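Local coordinates for protein L-lysine 6-monooxygenase (Pseudomonas syringae pv. tomato, PDB 5CQF) that probably uses FAD and NADPH to hydroxylate the side-chain amine of an amino acid such as lysine or ornithine during siderophore biosynthesis, at residues P172-A177 against L186-R191; W207-S212 against A345-T350; E231-H236 against R307-A312. All coordinates share one frame; numbering follows the deposited sequence.

Contact 1 of 3, residues P172-A177 against L186-R191; sequences PRIPQA and LFHTSR
ND1 of His-188, whose ring packs against Pro-172, is gripped by two groups of Ser-190. The backbone N of Ser-190 donates to ND1 over 3.1 Å, from well out of the ring plane (36°), and the hydroxyl OG of Ser-190 lies 3.0 Å from the same ND1, in a bond whose proton could sit on either atom. The other ring nitrogen, NE2, is hydrogen-bonded to Gly-351 O, so both nitrogens are engaged and the imidazole is fixed in rotation. One face of the ring takes Pro-172: its CB sits 3.5 Å from the ring centroid, only 4° off the normal, in a CH-pi contact over the centre. The opposite face carries OG1 of Thr-189, displaced toward the rim. CG of His-188 lies anti to the backbone N (chi1 -168°), which starts the ring off toward the 172-177 segment. The histidine ends strand 186-188, an outermost strand of the five-stranded parallel sheet of a Rossmann-like domain, and Pro-172 to Pro-175 form the loop before a short helix. Pro-172 also reaches the serine, its CG 3.9 Å from Ser-190 OG. Farther along the loop, Ile-174 brings the end of its chain to the imidazole, CD1 4.0 Å from His-188 CD2, while the carbonyl O of Arg-173 packs 3.9 Å from that same CD2 and accepts a hydrogen bond from Thr-350 OG1.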
ATOM      1  N   PRO A 172     -10.297 -32.846 -12.045  1.00 66.32           N
ATOM      2  CA  PRO A 172      -9.546 -32.072 -13.044  1.00 67.04           C
ATOM      3  C   PRO A 172     -10.135 -32.176 -14.457  1.00 63.05           C
ATOM      4  O   PRO A 172     -10.467 -33.261 -14.901  1.00 64.87           O
ATOM      5  CB  PRO A 172      -8.142 -32.719 -13.037  1.00 64.94           C
ATOM      6  CG  PRO A 172      -8.053 -33.528 -11.798  1.00 66.34           C
ATOM      7  CD  PRO A 172      -9.449 -33.805 -11.311  1.00 67.65           C
ATOM      8  N   ARG A 173     -10.252 -31.047 -15.140  1.00 62.68           N
ATOM      9  CA  ARG A 173     -10.605 -31.015 -16.545  1.00 63.73           C
ATOM     10  C   ARG A 173      -9.338 -31.341 -17.343  1.00 63.36           C
ATOM     11  O   ARG A 173      -8.360 -30.589 -17.311  1.00 59.02           O
ATOM     12  CB  ARG A 173     -11.134 -29.625 -16.913  1.00 67.20           C
ATOM     13  CG  ARG A 173     -11.682 -29.484 -18.335  1.00 71.17           C
ATOM     14  CD  ARG A 173     -12.218 -28.077 -18.612  1.00 72.75           C
ATOM     15  NE  ARG A 173     -11.193 -27.115 -19.048  1.00 73.25           N
ATOM     16  CZ  ARG A 173     -10.659 -27.056 -20.279  1.00 79.66           C
ATOM     17  NH1 ARG A 173      -9.740 -26.128 -20.565  1.00 80.31           N
ATOM     18  NH2 ARG A 173     -11.015 -27.925 -21.230  1.00 83.34           N
ATOM     19  N   ILE A 174      -9.357 -32.482 -18.022  1.00 65.14           N
ATOM     20  CA  ILE A 174      -8.300 -32.897 -18.941  1.00 66.61           C
ATOM     21  C   ILE A 174      -8.899 -33.026 -20.339  1.00 70.68           C
ATOM     22  O   ILE A 174      -9.616 -33.998 -20.619  1.00 73.92           O
ATOM     23  CB  ILE A 174      -7.745 -34.297 -18.591  1.00 68.27           C
ATOM     24  CG1 ILE A 174      -7.287 -34.386 -17.123  1.00 68.27           C
ATOM     25  CG2 ILE A 174      -6.623 -34.665 -19.552  1.00 68.41           C
ATOM     26  CD1 ILE A 174      -6.120 -33.485 -16.772  1.00 66.53           C
ATOM     27  N   PRO A 175      -8.608 -32.070 -21.234  1.00 72.22           N
ATOM     28  CA  PRO A 175      -9.120 -32.254 -22.591  1.00 74.49           C
ATOM     29  C   PRO A 175      -8.641 -33.579 -23.179  1.00 75.91           C
ATOM     30  O   PRO A 175      -7.530 -34.019 -22.854  1.00 69.11           O
ATOM     31  CB  PRO A 175      -8.527 -31.074 -23.364  1.00 74.02           C
ATOM     32  CG  PRO A 175      -8.196 -30.055 -22.330  1.00 74.51           C
ATOM     33  CD  PRO A 175      -7.848 -30.820 -21.082  1.00 72.66           C
ATOM     34  N   GLN A 176      -9.498 -34.199 -23.996  1.00 80.03           N
ATOM     35  CA  GLN A 176      -9.197 -35.449 -24.728  1.00 84.68           C
ATOM     36  C   GLN A 176      -7.781 -35.517 -25.332  1.00 81.03           C
ATOM     37  O   GLN A 176      -7.104 -36.542 -25.203  1.00 83.52           O
ATOM     38  CB  GLN A 176     -10.255 -35.673 -25.831  1.00 89.07           C
ATOM     39  CG  GLN A 176      -9.885 -36.665 -26.941  1.00 93.66           C
ATOM     40  CD  GLN A 176      -9.773 -38.111 -26.464  1.00 97.01           C
ATOM     41  OE1 GLN A 176      -8.803 -38.490 -25.802  1.00 97.15           O
ATOM     42  NE2 GLN A 176     -10.763 -38.933 -26.819  1.00100.03           N
ATOM     43  N   ALA A 177      -7.342 -34.434 -25.976  1.00 76.63           N
ATOM     44  CA  ALA A 177      -6.014 -34.387 -26.604  1.00 74.37           C
ATOM     45  C   ALA A 177      -4.860 -34.780 -25.657  1.00 70.30           C
ATOM     46  O   ALA A 177      -3.796 -35.218 -26.116  1.00 71.19           O
ATOM     47  CB  ALA A 177      -5.763 -33.000 -27.185  1.00 73.98           C
ATOM     48  N   LEU A 186       3.900 -34.348 -18.153  1.00 44.26           N
ATOM     49  CA  LEU A 186       2.741 -33.570 -18.541  1.00 44.51           C
ATOM     50  C   LEU A 186       1.673 -33.831 -17.505  1.00 44.11           C
ATOM     51  O   LEU A 186       1.218 -34.975 -17.356  1.00 43.31           O
ATOM     52  CB  LEU A 186       2.288 -33.961 -19.947  1.00 47.30           C
ATOM     53  CG  LEU A 186       1.129 -33.128 -20.506  1.00 48.74           C
ATOM     54  CD1 LEU A 186       1.162 -33.046 -22.030  1.00 49.54           C
ATOM     55  CD2 LEU A 186      -0.206 -33.674 -20.028  1.00 51.63           C
ATOM     56  N   PHE A 187       1.288 -32.803 -16.753  1.00 42.70           N
ATOM     57  CA  PHE A 187       0.358 -33.027 -15.634  1.00 43.59           C
ATOM     58  C   PHE A 187      -0.531 -31.858 -15.338  1.00 42.51           C
ATOM     59  O   PHE A 187      -0.273 -30.745 -15.793  1.00 39.35           O
ATOM     60  CB  PHE A 187       1.120 -33.414 -14.361  1.00 44.11           C
ATOM     61  CG  PHE A 187       2.327 -32.561 -14.091  1.00 42.95           C
ATOM     62  CD1 PHE A 187       2.227 -31.438 -13.306  1.00 42.72           C
ATOM     63  CD2 PHE A 187       3.551 -32.907 -14.601  1.00 43.22           C
ATOM     64  CE1 PHE A 187       3.334 -30.666 -13.036  1.00 43.45           C
ATOM     65  CE2 PHE A 187       4.676 -32.144 -14.341  1.00 43.93           C
ATOM     66  CZ  PHE A 187       4.564 -31.011 -13.573  1.00 45.23           C
ATOM     67  N   HIS A 188      -1.566 -32.126 -14.545  1.00 42.13           N
ATOM     68  CA  HIS A 188      -2.517 -31.091 -14.133  1.00 43.07           C
ATOM     69  C   HIS A 188      -1.966 -30.366 -12.930  1.00 42.70           C
ATOM     70  O   HIS A 188      -1.168 -30.938 -12.169  1.00 44.47           O
ATOM     71  CB  HIS A 188      -3.843 -31.751 -13.750  1.00 44.38           C
ATOM     72  CG  HIS A 188      -4.980 -30.799 -13.573  1.00 41.89           C
ATOM     73  ND1 HIS A 188      -5.437 -30.415 -12.337  1.00 42.26           N
ATOM     74  CD2 HIS A 188      -5.771 -30.175 -14.474  1.00 41.91           C
ATOM     75  CE1 HIS A 188      -6.455 -29.587 -12.476  1.00 41.38           C
ATOM     76  NE2 HIS A 188      -6.678 -29.424 -13.766  1.00 42.21           N
ATOM     77  N   THR A 189      -2.413 -29.131 -12.730  1.00 42.22           N
ATOM     78  CA  THR A 189      -1.965 -28.328 -11.597  1.00 44.15           C
ATOM     79  C   THR A 189      -2.266 -28.953 -10.249  1.00 45.64           C
ATOM     80  O   THR A 189      -1.579 -28.657  -9.287  1.00 47.63           O
ATOM     81  CB  THR A 189      -2.553 -26.893 -11.602  1.00 44.45           C
ATOM     82  OG1 THR A 189      -3.978 -26.934 -11.747  1.00 48.26           O
ATOM     83  CG2 THR A 189      -1.999 -26.106 -12.732  1.00 43.49           C
ATOM     84  N   SER A 190      -3.292 -29.794 -10.167  1.00 47.18           N
ATOM     85  CA  SER A 190      -3.679 -30.435  -8.906  1.00 50.02           C
ATOM     86  C   SER A 190      -2.616 -31.416  -8.370  1.00 53.91           C
ATOM     87  O   SER A 190      -2.683 -31.846  -7.223  1.00 58.62           O
ATOM     88  CB  SER A 190      -5.010 -31.185  -9.079  1.00 51.19           C
ATOM     89  OG  SER A 190      -4.884 -32.257 -10.003  1.00 52.23           O
ATOM     90  N   ARG A 191      -1.665 -31.804  -9.210  1.00 54.96           N
ATOM     91  CA  ARG A 191      -0.591 -32.682  -8.798  1.00 57.29           C
ATOM     92  C   ARG A 191       0.758 -31.992  -9.019  1.00 53.18           C
ATOM     93  O   ARG A 191       1.791 -32.652  -9.080  1.00 50.21           O
ATOM     94  CB  ARG A 191      -0.685 -33.982  -9.604  1.00 62.19           C
ATOM     95  CG  ARG A 191      -1.997 -34.736  -9.397  1.00 68.87           C
ATOM     96  CD  ARG A 191      -1.881 -35.781  -8.292  1.00 76.80           C
ATOM     97  NE  ARG A 191      -0.989 -36.879  -8.692  1.00 82.27           N
ATOM     98  CZ  ARG A 191      -1.339 -37.915  -9.455  1.00 88.54           C
ATOM     99  NH1 ARG A 191      -2.591 -38.040  -9.912  1.00 89.93           N
ATOM    100  NH2 ARG A 191      -0.430 -38.841  -9.757  1.00 90.82           N
TER

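Contact 2 of 3, residues W207-S212 against A345-T350; sequences WLVLGS and AVVLGT
Trp-207 and Ala-345 are the first bridged pair here of the parallel strands 207-210 and 345-348, whose segment axes run 4.7 Å apart. Backbone hydrogen bonds form the ladder. Leu-208 N donates to Ala-345 O, Val-347 N to Leu-208 O and Leu-210 N to Val-347 O. The last rung, from Gly-349 N to Leu-210 O at 2.8 Å, is the most bent (137° at the hydrogen). Leu-208 and Leu-210 thus each spend both N-H and C=O on the 345-350 side. Weaker CA-H...O contacts fill in between, as from Val-346 CA to Leu-208 O.

Apolar contacts occupy both faces of the sheet. On the face of Trp-207, Val-209, Ala-345 and Val-347, the end of the indole leans toward the neighbouring strand: Ala-345 CB stands over its six-membered ring, 3.6 Å from the centroid, in a CH-pi contact. Trp-207 CG is anti to the carbonyl carbon (chi1 -76°), beside the backbone N; CZ3, at the far rim of the indole, lies 3.5 Å from Val-347 CG2, and NE1 is hydrogen-bonded to Pro-204 O. Val-209 and Val-347 lie side by side, and helix 214-226 covers this face through Val-220 and Leu-223. On the other face Leu-208 CB meets Val-346 CG2, and Leu-210 CD2 touches both Leu-348 CD2 (4.1 Å) and Thr-350 CG2 (3.9 Å).

Beyond the strands two glycines meet, Gly-211 CA 3.8 Å from Gly-349 O. Gly-211 has a positive phi (129°), and a CB there would clash with Gly-349 O. It opens a GxGxxA-like sequence, consistent with a Rossmann-type dinucleotide site. Chemically, an apolar, hydrogen-bonded strand pair ends in two glycines whose backbones come close, where the 207-212 chain turns toward helix 214-226.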
ATOM      1  N   TRP A 207       9.453 -25.320 -20.286  1.00 39.20           N
ATOM      2  CA  TRP A 207       8.136 -25.659 -19.792  1.00 35.83           C
ATOM      3  C   TRP A 207       7.076 -24.940 -20.583  1.00 34.81           C
ATOM      4  O   TRP A 207       7.299 -23.833 -21.051  1.00 34.98           O
ATOM      5  CB  TRP A 207       8.019 -25.253 -18.363  1.00 35.75           C
ATOM      6  CG  TRP A 207       8.716 -26.154 -17.445  1.00 37.41           C
ATOM      7  CD1 TRP A 207      10.031 -26.134 -17.151  1.00 38.14           C
ATOM      8  CD2 TRP A 207       8.137 -27.200 -16.653  1.00 37.42           C
ATOM      9  NE1 TRP A 207      10.329 -27.111 -16.251  1.00 39.84           N
ATOM     10  CE2 TRP A 207       9.186 -27.785 -15.917  1.00 39.27           C
ATOM     11  CE3 TRP A 207       6.837 -27.693 -16.492  1.00 37.77           C
ATOM     12  CZ2 TRP A 207       8.984 -28.845 -15.006  1.00 38.42           C
ATOM     13  CZ3 TRP A 207       6.625 -28.741 -15.577  1.00 38.54           C
ATOM     14  CH2 TRP A 207       7.701 -29.305 -14.851  1.00 38.58           C
ATOM     15  N   LEU A 208       5.934 -25.582 -20.749  1.00 35.15           N
ATOM     16  CA  LEU A 208       4.743 -24.927 -21.258  1.00 36.72           C
ATOM     17  C   LEU A 208       3.712 -24.998 -20.183  1.00 35.98           C
ATOM     18  O   LEU A 208       3.509 -26.053 -19.616  1.00 37.01           O
ATOM     19  CB  LEU A 208       4.232 -25.639 -22.499  1.00 38.58           C
ATOM     20  CG  LEU A 208       3.099 -24.884 -23.187  1.00 40.37           C
ATOM     21  CD1 LEU A 208       3.146 -25.128 -24.675  1.00 42.69           C
ATOM     22  CD2 LEU A 208       1.717 -25.258 -22.669  1.00 41.46           C
ATOM     23  N   VAL A 209       3.094 -23.873 -19.864  1.00 36.18           N
ATOM     24  CA  VAL A 209       2.030 -23.833 -18.870  1.00 36.70           C
ATOM     25  C   VAL A 209       0.765 -23.264 -19.523  1.00 37.33           C
ATOM     26  O   VAL A 209       0.747 -22.119 -19.976  1.00 35.23           O
ATOM     27  CB  VAL A 209       2.429 -22.970 -17.655  1.00 37.49           C
ATOM     28  CG1 VAL A 209       1.332 -22.924 -16.627  1.00 36.77           C
ATOM     29  CG2 VAL A 209       3.690 -23.508 -17.000  1.00 40.74           C
ATOM     30  N   LEU A 210      -0.276 -24.082 -19.587  1.00 37.46           N
ATOM     31  CA  LEU A 210      -1.526 -23.714 -20.238  1.00 39.33           C
ATOM     32  C   LEU A 210      -2.490 -23.170 -19.198  1.00 37.64           C
ATOM     33  O   LEU A 210      -2.722 -23.809 -18.168  1.00 38.33           O
ATOM     34  CB  LEU A 210      -2.118 -24.959 -20.878  1.00 42.44           C
ATOM     35  CG  LEU A 210      -3.457 -24.877 -21.620  1.00 45.67           C
ATOM     36  CD1 LEU A 210      -3.326 -24.065 -22.898  1.00 47.57           C
ATOM     37  CD2 LEU A 210      -3.945 -26.279 -21.948  1.00 46.45           C
ATOM     38  N   GLY A 211      -3.029 -21.986 -19.439  1.00 36.02           N
ATOM     39  CA  GLY A 211      -4.100 -21.470 -18.580  1.00 36.75           C
ATOM     40  C   GLY A 211      -3.857 -20.082 -18.058  1.00 35.70           C
ATOM     41  O   GLY A 211      -2.717 -19.597 -18.068  1.00 34.97           O
ATOM     42  N   SER A 212      -4.926 -19.463 -17.573  1.00 36.05           N
ATOM     43  CA  SER A 212      -4.902 -18.044 -17.231  1.00 36.98           C
ATOM     44  C   SER A 212      -5.278 -17.701 -15.785  1.00 37.55           C
ATOM     45  O   SER A 212      -5.187 -16.549 -15.394  1.00 38.86           O
ATOM     46  CB  SER A 212      -5.805 -17.279 -18.202  1.00 37.66           C
ATOM     47  OG  SER A 212      -5.348 -17.424 -19.550  1.00 37.38           O
ATOM     48  N   ALA A 345       8.441 -30.160 -20.728  1.00 40.84           N
ATOM     49  CA  ALA A 345       7.293 -30.527 -19.905  1.00 40.29           C
ATOM     50  C   ALA A 345       6.169 -29.534 -20.014  1.00 40.24           C
ATOM     51  O   ALA A 345       6.388 -28.384 -20.353  1.00 40.02           O
ATOM     52  CB  ALA A 345       7.699 -30.674 -18.458  1.00 40.91           C
ATOM     53  N   VAL A 346       4.970 -30.005 -19.680  1.00 40.33           N
ATOM     54  CA  VAL A 346       3.751 -29.278 -19.847  1.00 38.41           C
ATOM     55  C   VAL A 346       2.963 -29.372 -18.556  1.00 41.27           C
ATOM     56  O   VAL A 346       2.951 -30.447 -17.923  1.00 40.04           O
ATOM     57  CB  VAL A 346       2.948 -29.882 -20.992  1.00 39.81           C
ATOM     58  CG1 VAL A 346       1.554 -29.289 -21.072  1.00 40.40           C
ATOM     59  CG2 VAL A 346       3.687 -29.669 -22.300  1.00 40.46           C
ATOM     60  N   VAL A 347       2.370 -28.232 -18.141  1.00 39.97           N
ATOM     61  CA  VAL A 347       1.485 -28.143 -16.962  1.00 39.11           C
ATOM     62  C   VAL A 347       0.100 -27.670 -17.405  1.00 39.54           C
ATOM     63  O   VAL A 347      -0.021 -26.652 -18.075  1.00 41.03           O
ATOM     64  CB  VAL A 347       1.992 -27.146 -15.907  1.00 37.47           C
ATOM     65  CG1 VAL A 347       0.987 -26.986 -14.787  1.00 37.71           C
ATOM     66  CG2 VAL A 347       3.307 -27.574 -15.303  1.00 36.88           C
ATOM     67  N   LEU A 348      -0.945 -28.399 -17.033  1.00 41.55           N
ATOM     68  CA  LEU A 348      -2.287 -28.055 -17.458  1.00 44.23           C
ATOM     69  C   LEU A 348      -2.966 -27.317 -16.355  1.00 45.23           C
ATOM     70  O   LEU A 348      -3.382 -27.920 -15.389  1.00 48.26           O
ATOM     71  CB  LEU A 348      -3.089 -29.293 -17.828  1.00 46.16           C
ATOM     72  CG  LEU A 348      -2.427 -30.216 -18.850  1.00 47.21           C
ATOM     73  CD1 LEU A 348      -3.266 -31.466 -19.020  1.00 48.75           C
ATOM     74  CD2 LEU A 348      -2.240 -29.548 -20.193  1.00 46.44           C
ATOM     75  N   GLY A 349      -3.080 -25.999 -16.495  1.00 48.69           N
ATOM     76  CA  GLY A 349      -3.856 -25.202 -15.544  1.00 49.18           C
ATOM     77  C   GLY A 349      -5.249 -25.047 -16.105  1.00 51.47           C
ATOM     78  O   GLY A 349      -5.750 -23.946 -16.255  1.00 55.43           O
ATOM     79  N   THR A 350      -5.877 -26.162 -16.419  1.00 52.40           N
ATOM     80  CA  THR A 350      -7.147 -26.170 -17.103  1.00 52.93           C
ATOM     81  C   THR A 350      -8.329 -26.102 -16.148  1.00 55.55           C
ATOM     82  O   THR A 350      -9.462 -26.012 -16.608  1.00 57.26           O
ATOM     83  CB  THR A 350      -7.287 -27.450 -17.941  1.00 54.66           C
ATOM     84  OG1 THR A 350      -6.770 -28.570 -17.208  1.00 55.47           O
ATOM     85  CG2 THR A 350      -6.534 -27.324 -19.234  1.00 54.50           C
TER

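Contact 3 of 3, residues E231-H236 against R307-A312; sequences EVHSVH and RLHTYA
His-233, His-309 and Tyr-311 form an aromatic cluster on one face of a parallel strand pair, 231-235 with 308-311, at the edge of a Rossmann-like sheet. The two imidazoles lie side by side and point the same way, planes 14° apart but slid so that they barely overlap, His-233 CE1 3.7 Å from His-309 CD2. Tyr-311 meets His-233 rim to rim. Its CG is anti to the carbonyl carbon (chi1 -48°), and the end of the side chain comes nearer to the other strand, where the phenol OH and His-233 ND1 share a hydrogen bond of 2.8 Å, near the imidazole plane, with either atom a possible donor. Leu-330 of strand 325-332 and Leu-341 of strand 338-343 pack against Tyr-311.

On the opposite face Leu-308 CD1 approaches Val-232 CG1 at 4.0 Å and Ser-234 CB at 3.9 Å, where Val-220 of helix 214-226 touches both Val-232 and Leu-308. Five backbone bonds zip the strands, from Val-232 N to Arg-307 O through to His-236 N to Tyr-311 O. Arg-307 turns to a salt bridge with Asp-300. Past the strand, the His-236 ring bonds Ser-212 through ND1, and its CD2 packs 4.0 Å from Thr-310 CG2.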
ATOM      1  N   GLU A 231      12.824 -21.932 -18.739  1.00 45.59           N
ATOM      2  CA  GLU A 231      12.051 -21.062 -19.625  1.00 47.07           C
ATOM      3  C   GLU A 231      10.612 -21.533 -19.661  1.00 40.89           C
ATOM      4  O   GLU A 231      10.345 -22.723 -19.723  1.00 39.68           O
ATOM      5  CB  GLU A 231      12.662 -21.062 -21.029  1.00 55.13           C
ATOM      6  CG  GLU A 231      13.891 -20.179 -21.070  1.00 65.56           C
ATOM      7  CD  GLU A 231      14.781 -20.407 -22.270  1.00 79.37           C
ATOM      8  OE1 GLU A 231      14.876 -21.572 -22.767  1.00 80.72           O
ATOM      9  OE2 GLU A 231      15.411 -19.398 -22.683  1.00 88.48           O
ATOM     10  N   VAL A 232       9.682 -20.604 -19.581  1.00 37.51           N
ATOM     11  CA  VAL A 232       8.303 -20.968 -19.453  1.00 37.43           C
ATOM     12  C   VAL A 232       7.533 -20.343 -20.595  1.00 37.44           C
ATOM     13  O   VAL A 232       7.654 -19.162 -20.824  1.00 36.93           O
ATOM     14  CB  VAL A 232       7.728 -20.487 -18.124  1.00 36.35           C
ATOM     15  CG1 VAL A 232       6.240 -20.764 -18.078  1.00 36.72           C
ATOM     16  CG2 VAL A 232       8.416 -21.172 -16.969  1.00 36.25           C
ATOM     17  N   HIS A 233       6.743 -21.150 -21.294  1.00 38.08           N
ATOM     18  CA  HIS A 233       5.825 -20.664 -22.324  1.00 38.25           C
ATOM     19  C   HIS A 233       4.406 -20.761 -21.804  1.00 36.80           C
ATOM     20  O   HIS A 233       3.917 -21.849 -21.526  1.00 37.56           O
ATOM     21  CB  HIS A 233       5.988 -21.494 -23.587  1.00 40.24           C
ATOM     22  CG  HIS A 233       7.399 -21.518 -24.080  1.00 42.17           C
ATOM     23  ND1 HIS A 233       7.871 -20.627 -25.017  1.00 44.43           N
ATOM     24  CD2 HIS A 233       8.453 -22.278 -23.716  1.00 42.66           C
ATOM     25  CE1 HIS A 233       9.152 -20.859 -25.232  1.00 44.59           C
ATOM     26  NE2 HIS A 233       9.531 -21.851 -24.446  1.00 44.99           N
ATOM     27  N   SER A 234       3.771 -19.603 -21.688  1.00 34.60           N
ATOM     28  CA  SER A 234       2.532 -19.424 -21.005  1.00 34.03           C
ATOM     29  C   SER A 234       1.497 -19.102 -22.045  1.00 34.17           C
ATOM     30  O   SER A 234       1.533 -18.032 -22.659  1.00 32.82           O
ATOM     31  CB  SER A 234       2.685 -18.269 -19.994  1.00 35.17           C
ATOM     32  OG  SER A 234       1.477 -17.965 -19.324  1.00 36.73           O
ATOM     33  N   VAL A 235       0.572 -20.043 -22.241  1.00 35.27           N
ATOM     34  CA  VAL A 235      -0.435 -19.988 -23.304  1.00 35.49           C
ATOM     35  C   VAL A 235      -1.798 -19.681 -22.727  1.00 36.45           C
ATOM     36  O   VAL A 235      -2.228 -20.329 -21.768  1.00 37.26           O
ATOM     37  CB  VAL A 235      -0.516 -21.317 -24.056  1.00 36.29           C
ATOM     38  CG1 VAL A 235      -1.639 -21.290 -25.062  1.00 36.90           C
ATOM     39  CG2 VAL A 235       0.804 -21.612 -24.777  1.00 36.77           C
ATOM     40  N   HIS A 236      -2.469 -18.692 -23.323  1.00 37.77           N
ATOM     41  CA  HIS A 236      -3.761 -18.191 -22.844  1.00 40.03           C
ATOM     42  C   HIS A 236      -4.808 -18.230 -23.944  1.00 42.30           C
ATOM     43  O   HIS A 236      -4.530 -17.826 -25.082  1.00 43.63           O
ATOM     44  CB  HIS A 236      -3.594 -16.756 -22.386  1.00 39.86           C
ATOM     45  CG  HIS A 236      -2.554 -16.602 -21.325  1.00 41.98           C
ATOM     46  ND1 HIS A 236      -2.819 -16.816 -19.991  1.00 42.82           N
ATOM     47  CD2 HIS A 236      -1.238 -16.297 -21.404  1.00 41.79           C
ATOM     48  CE1 HIS A 236      -1.715 -16.630 -19.290  1.00 42.44           C
ATOM     49  NE2 HIS A 236      -0.740 -16.328 -20.127  1.00 42.18           N
ATOM     50  N   ARG A 307      12.631 -14.852 -19.671  1.00 59.76           N
ATOM     51  CA  ARG A 307      12.396 -16.295 -19.490  1.00 55.33           C
ATOM     52  C   ARG A 307      10.932 -16.729 -19.426  1.00 53.01           C
ATOM     53  O   ARG A 307      10.654 -17.922 -19.268  1.00 51.48           O
ATOM     54  CB  ARG A 307      13.048 -16.754 -18.196  1.00 55.00           C
ATOM     55  CG  ARG A 307      14.545 -16.708 -18.228  1.00 57.22           C
ATOM     56  CD  ARG A 307      15.149 -17.464 -17.061  1.00 56.78           C
ATOM     57  NE  ARG A 307      14.812 -16.983 -15.704  1.00 52.81           N
ATOM     58  CZ  ARG A 307      14.199 -17.699 -14.757  1.00 50.57           C
ATOM     59  NH1 ARG A 307      14.035 -17.179 -13.551  1.00 49.32           N
ATOM     60  NH2 ARG A 307      13.752 -18.932 -14.994  1.00 48.55           N
ATOM     61  N   LEU A 308      10.021 -15.764 -19.505  1.00 48.38           N
ATOM     62  CA  LEU A 308       8.609 -16.020 -19.601  1.00 45.46           C
ATOM     63  C   LEU A 308       8.136 -15.525 -20.959  1.00 45.78           C
ATOM     64  O   LEU A 308       8.311 -14.359 -21.275  1.00 44.80           O
ATOM     65  CB  LEU A 308       7.872 -15.266 -18.503  1.00 44.78           C
ATOM     66  CG  LEU A 308       6.346 -15.373 -18.584  1.00 44.76           C
ATOM     67  CD1 LEU A 308       5.902 -16.815 -18.374  1.00 43.01           C
ATOM     68  CD2 LEU A 308       5.667 -14.453 -17.577  1.00 44.94           C
ATOM     69  N   HIS A 309       7.540 -16.412 -21.759  1.00 45.30           N
ATOM     70  CA  HIS A 309       7.019 -16.056 -23.079  1.00 44.40           C
ATOM     71  C   HIS A 309       5.503 -16.213 -23.064  1.00 43.46           C
ATOM     72  O   HIS A 309       4.982 -17.284 -22.701  1.00 39.47           O
ATOM     73  CB  HIS A 309       7.619 -16.969 -24.124  1.00 46.55           C
ATOM     74  CG  HIS A 309       9.116 -17.009 -24.087  1.00 52.10           C
ATOM     75  ND1 HIS A 309       9.904 -16.127 -24.796  1.00 55.53           N
ATOM     76  CD2 HIS A 309       9.967 -17.803 -23.399  1.00 52.41           C
ATOM     77  CE1 HIS A 309      11.174 -16.384 -24.558  1.00 56.31           C
ATOM     78  NE2 HIS A 309      11.238 -17.399 -23.716  1.00 56.56           N
ATOM     79  N   THR A 310       4.799 -15.161 -23.465  1.00 41.76           N
ATOM     80  CA  THR A 310       3.341 -15.153 -23.432  1.00 42.30           C
ATOM     81  C   THR A 310       2.710 -15.317 -24.839  1.00 42.02           C
ATOM     82  O   THR A 310       3.154 -14.686 -25.774  1.00 44.15           O
ATOM     83  CB  THR A 310       2.897 -13.861 -22.752  1.00 43.83           C
ATOM     84  OG1 THR A 310       3.271 -13.940 -21.373  1.00 46.85           O
ATOM     85  CG2 THR A 310       1.410 -13.689 -22.817  1.00 47.86           C
ATOM     86  N   TYR A 311       1.698 -16.169 -24.987  1.00 39.85           N
ATOM     87  CA  TYR A 311       0.980 -16.308 -26.266  1.00 40.20           C
ATOM     88  C   TYR A 311      -0.491 -16.119 -25.969  1.00 41.40           C
ATOM     89  O   TYR A 311      -1.128 -17.016 -25.420  1.00 42.23           O
ATOM     90  CB  TYR A 311       1.239 -17.677 -26.936  1.00 38.20           C
ATOM     91  CG  TYR A 311       2.710 -18.023 -26.969  1.00 38.07           C
ATOM     92  CD1 TYR A 311       3.357 -18.444 -25.825  1.00 36.09           C
ATOM     93  CD2 TYR A 311       3.464 -17.872 -28.129  1.00 39.45           C
ATOM     94  CE1 TYR A 311       4.700 -18.718 -25.826  1.00 36.76           C
ATOM     95  CE2 TYR A 311       4.824 -18.172 -28.142  1.00 40.03           C
ATOM     96  CZ  TYR A 311       5.427 -18.591 -26.966  1.00 38.46           C
ATOM     97  OH  TYR A 311       6.756 -18.875 -26.916  1.00 38.75           O
ATOM     98  N   ALA A 312      -1.027 -14.944 -26.308  1.00 40.94           N
ATOM     99  CA  ALA A 312      -2.447 -14.685 -26.108  1.00 39.67           C
ATOM    100  C   ALA A 312      -3.320 -15.273 -27.239  1.00 38.99           C
ATOM    101  O   ALA A 312      -2.847 -15.711 -28.260  1.00 37.38           O
ATOM    102  CB  ALA A 312      -2.679 -13.189 -25.968  1.00 40.45           C
TER

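Overall arrangement
All three contacts belong to one five-stranded parallel sheet, ordered 186-188, 345-348, 206-210, 231-235, 308-311. Contact 1 sets a loop against the end of outermost strand 186-188, contact 2 joins the second and third strands and contact 3 the fourth and fifth. The centres of contacts 1 and 2, and of 2 and 3, are each about 9 Å apart, and those of 1 and 3 about 18 Å. Along the chain contact 1 closes first, and contact 3 is nested within the loop closed by contact 2. Backbone bonds between Phe-187 O and Leu-348 N and between Val-209 N and His-233 O make the sheet continuous in what is probably the NADP-binding domain.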